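Local coordinates for salicylic acid-binding protein 2 (Nicotiana tabacum, PDB 1Y7H) that hydrolyses methyl salicylate to salicylate and methanol, a step in the signalling that activates systemic acquired resistance in plants, at residues 100-105 with 201-206. Numbering follows the deposited sequence.
Sequences AAVFLA and KRVYIV
F103 pairs with Y204 across two neighbouring parallel strands, 100-104 and 202-206. Five backbone hydrogen bonds join the two segments as a ladder. A101 N donates to K201 O, and V203 N returns to A101 O. F103 N donates to V203 O, I205 N to F103 O, and A105 N to I205 O at 2.9 Å.

Y204 can be followed outward. Its CB lies 3.9 Å from F103 O. CG is anti to the backbone N (chi1 -163°), which lays the ring across that same oxygen. F103 O, which also accepts the I205 N-H, sits 3.4 Å above the ring plane, offset toward the rim. CG and CD1 lie nearest this oxygen; CE1, CE2 and CZ are farther from it. CD2 packs on F103 CB at 3.6 Å. The OH comes within 3.8 Å of A105 CA and hydrogen-bonds A106 O.

CG of F103 stands beside its backbone N (chi1 -61°). V203 O lies at the ring edge near CD1, and CE1 meets R202 CD obliquely at 4.0 Å. The ring and guanidinium planes stand 73° apart. Helix 83-93, which follows the nucleophile S81, packs on A101, F103 and R202 through L87 and M91; helix 215-224 packs on Y204.

On the other face V102 CG2 touches V203 CB at 3.7 Å, and L104 CD1 packs on I205 CG2. Helix 245-258 covers these residues.

Both strands belong to the central parallel sheet of the alpha/beta hydrolase fold. The backbone polar groups pair along the ladder. One sheet face is aliphatic; the other is mixed. The ladder ends at A105, whose side chain touches the charge-relay residue D210.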
ATOM      1  N   ALA B 100      -7.271  -1.298  27.182  1.00 16.24           N
ATOM      2  CA  ALA B 100      -6.055  -0.554  27.506  1.00 15.90           C
ATOM      3  C   ALA B 100      -5.474   0.026  26.224  1.00 16.52           C
ATOM      4  O   ALA B 100      -5.519  -0.608  25.167  1.00 17.96           O
ATOM      5  CB  ALA B 100      -5.029  -1.451  28.183  1.00 15.92           C
ATOM      6  N   ALA B 101      -4.933   1.235  26.328  1.00 14.28           N
ATOM      7  CA  ALA B 101      -4.338   1.926  25.191  1.00 12.62           C
ATOM      8  C   ALA B 101      -2.829   1.686  25.128  1.00 12.27           C
ATOM      9  O   ALA B 101      -2.109   1.881  26.114  1.00 12.58           O
ATOM     10  CB  ALA B 101      -4.626   3.423  25.293  1.00 11.03           C
ATOM     11  N   VAL B 102      -2.340   1.273  23.966  1.00 10.82           N
ATOM     12  CA  VAL B 102      -0.919   1.029  23.825  1.00  8.63           C
ATOM     13  C   VAL B 102      -0.273   2.019  22.880  1.00  9.40           C
ATOM     14  O   VAL B 102      -0.741   2.247  21.762  1.00 10.31           O
ATOM     15  CB  VAL B 102      -0.645  -0.411  23.361  1.00  8.03           C
ATOM     16  CG1 VAL B 102       0.861  -0.648  23.267  1.00  8.94           C
ATOM     17  CG2 VAL B 102      -1.262  -1.391  24.352  1.00  4.51           C
ATOM     18  N   PHE B 103       0.803   2.634  23.355  1.00 10.51           N
ATOM     19  CA  PHE B 103       1.522   3.615  22.561  1.00 11.39           C
ATOM     20  C   PHE B 103       2.904   3.111  22.127  1.00 12.50           C
ATOM     21  O   PHE B 103       3.892   3.171  22.879  1.00 11.16           O
ATOM     22  CB  PHE B 103       1.627   4.929  23.338  1.00  9.49           C
ATOM     23  CG  PHE B 103       0.282   5.544  23.668  1.00 11.93           C
ATOM     24  CD1 PHE B 103      -0.401   5.187  24.834  1.00 13.59           C
ATOM     25  CD2 PHE B 103      -0.314   6.465  22.797  1.00 10.18           C
ATOM     26  CE1 PHE B 103      -1.651   5.744  25.132  1.00 13.05           C
ATOM     27  CE2 PHE B 103      -1.561   7.026  23.083  1.00  9.43           C
ATOM     28  CZ  PHE B 103      -2.233   6.665  24.254  1.00 12.18           C
ATOM     29  N   LEU B 104       2.949   2.604  20.896  1.00 12.39           N
ATOM     30  CA  LEU B 104       4.178   2.087  20.305  1.00 12.58           C
ATOM     31  C   LEU B 104       4.916   3.253  19.672  1.00 13.01           C
ATOM     32  O   LEU B 104       4.486   3.779  18.643  1.00 12.02           O
ATOM     33  CB  LEU B 104       3.855   1.033  19.242  1.00 12.47           C
ATOM     34  CG  LEU B 104       5.007   0.491  18.400  1.00 11.78           C
ATOM     35  CD1 LEU B 104       5.931  -0.348  19.245  1.00 14.32           C
ATOM     36  CD2 LEU B 104       4.431  -0.331  17.266  1.00 13.07           C
ATOM     37  N   ALA B 105       6.013   3.661  20.314  1.00 14.43           N
ATOM     38  CA  ALA B 105       6.852   4.768  19.847  1.00 14.78           C
ATOM     39  C   ALA B 105       6.008   5.896  19.288  1.00 15.18           C
ATOM     40  O   ALA B 105       6.227   6.347  18.164  1.00 15.94           O
ATOM     41  CB  ALA B 105       7.820   4.274  18.781  1.00 15.36           C
ATOM     42  N   LYS B 201      -6.303   2.801  31.052  1.00 15.59           N
ATOM     43  CA  LYS B 201      -4.923   2.442  31.365  1.00 17.39           C
ATOM     44  C   LYS B 201      -4.080   2.640  30.120  1.00 18.59           C
ATOM     45  O   LYS B 201      -4.508   2.324  29.003  1.00 17.43           O
ATOM     46  CB  LYS B 201      -4.811   0.982  31.817  1.00 18.98           C
ATOM     47  CG  LYS B 201      -5.313   0.717  33.220  1.00 21.46           C
ATOM     48  CD  LYS B 201      -5.233  -0.762  33.572  1.00 24.26           C
ATOM     49  CE  LYS B 201      -5.313  -0.967  35.086  1.00 26.04           C
ATOM     50  NZ  LYS B 201      -6.525  -0.311  35.678  1.00 26.39           N
ATOM     51  N   ARG B 202      -2.875   3.159  30.322  1.00 18.83           N
ATOM     52  CA  ARG B 202      -1.965   3.419  29.223  1.00 17.11           C
ATOM     53  C   ARG B 202      -0.740   2.519  29.266  1.00 17.04           C
ATOM     54  O   ARG B 202      -0.157   2.282  30.326  1.00 16.79           O
ATOM     55  CB  ARG B 202      -1.532   4.886  29.248  1.00 17.86           C
ATOM     56  CG  ARG B 202      -2.703   5.866  29.285  1.00 18.23           C
ATOM     57  CD  ARG B 202      -2.302   7.232  28.765  1.00 18.46           C
ATOM     58  NE  ARG B 202      -1.404   7.965  29.652  1.00 20.31           N
ATOM     59  CZ  ARG B 202      -1.774   8.536  30.798  1.00 20.81           C
ATOM     60  NH1 ARG B 202      -0.884   9.193  31.540  1.00 17.26           N
ATOM     61  NH2 ARG B 202      -3.033   8.445  31.206  1.00 18.02           N
ATOM     62  N   VAL B 203      -0.363   2.015  28.095  1.00 16.33           N
ATOM     63  CA  VAL B 203       0.798   1.151  27.942  1.00 13.40           C
ATOM     64  C   VAL B 203       1.655   1.752  26.852  1.00 11.91           C
ATOM     65  O   VAL B 203       1.132   2.148  25.825  1.00 11.99           O
ATOM     66  CB  VAL B 203       0.389  -0.260  27.521  1.00 14.79           C
ATOM     67  CG1 VAL B 203       1.633  -1.053  27.129  1.00 15.14           C
ATOM     68  CG2 VAL B 203      -0.343  -0.953  28.675  1.00 14.31           C
ATOM     69  N   TYR B 204       2.963   1.817  27.077  1.00 11.22           N
ATOM     70  CA  TYR B 204       3.882   2.399  26.105  1.00 10.75           C
ATOM     71  C   TYR B 204       5.005   1.424  25.699  1.00 12.90           C
ATOM     72  O   TYR B 204       5.665   0.833  26.555  1.00 15.37           O
ATOM     73  CB  TYR B 204       4.469   3.698  26.692  1.00  7.37           C
ATOM     74  CG  TYR B 204       5.127   4.630  25.690  1.00  2.04           C
ATOM     75  CD1 TYR B 204       6.331   4.301  25.107  1.00  1.44           C
ATOM     76  CD2 TYR B 204       4.532   5.834  25.314  1.00  3.29           C
ATOM     77  CE1 TYR B 204       6.940   5.128  24.177  1.00  1.00           C
ATOM     78  CE2 TYR B 204       5.140   6.683  24.362  1.00  1.00           C
ATOM     79  CZ  TYR B 204       6.349   6.308  23.806  1.00  1.00           C
ATOM     80  OH  TYR B 204       6.985   7.091  22.879  1.00  1.00           O
ATOM     81  N   ILE B 205       5.196   1.249  24.390  1.00 12.97           N
ATOM     82  CA  ILE B 205       6.238   0.370  23.847  1.00 12.03           C
ATOM     83  C   ILE B 205       7.350   1.234  23.221  1.00 11.74           C
ATOM     84  O   ILE B 205       7.192   1.790  22.123  1.00  9.79           O
ATOM     85  CB  ILE B 205       5.666  -0.609  22.756  1.00 12.58           C
ATOM     86  CG1 ILE B 205       4.579  -1.501  23.361  1.00 11.10           C
ATOM     87  CG2 ILE B 205       6.784  -1.484  22.180  1.00 12.02           C
ATOM     88  CD1 ILE B 205       4.096  -2.605  22.435  1.00 11.30           C
ATOM     89  N   VAL B 206       8.476   1.311  23.928  1.00 12.80           N
ATOM     90  CA  VAL B 206       9.647   2.099  23.532  1.00 13.38           C
ATOM     91  C   VAL B 206      10.508   1.423  22.471  1.00 14.71           C
ATOM     92  O   VAL B 206      10.832   0.241  22.595  1.00 17.33           O
ATOM     93  CB  VAL B 206      10.574   2.367  24.761  1.00 12.83           C
ATOM     94  CG1 VAL B 206      11.762   3.241  24.360  1.00 11.62           C
ATOM     95  CG2 VAL B 206       9.792   2.990  25.883  1.00 12.01           C
TER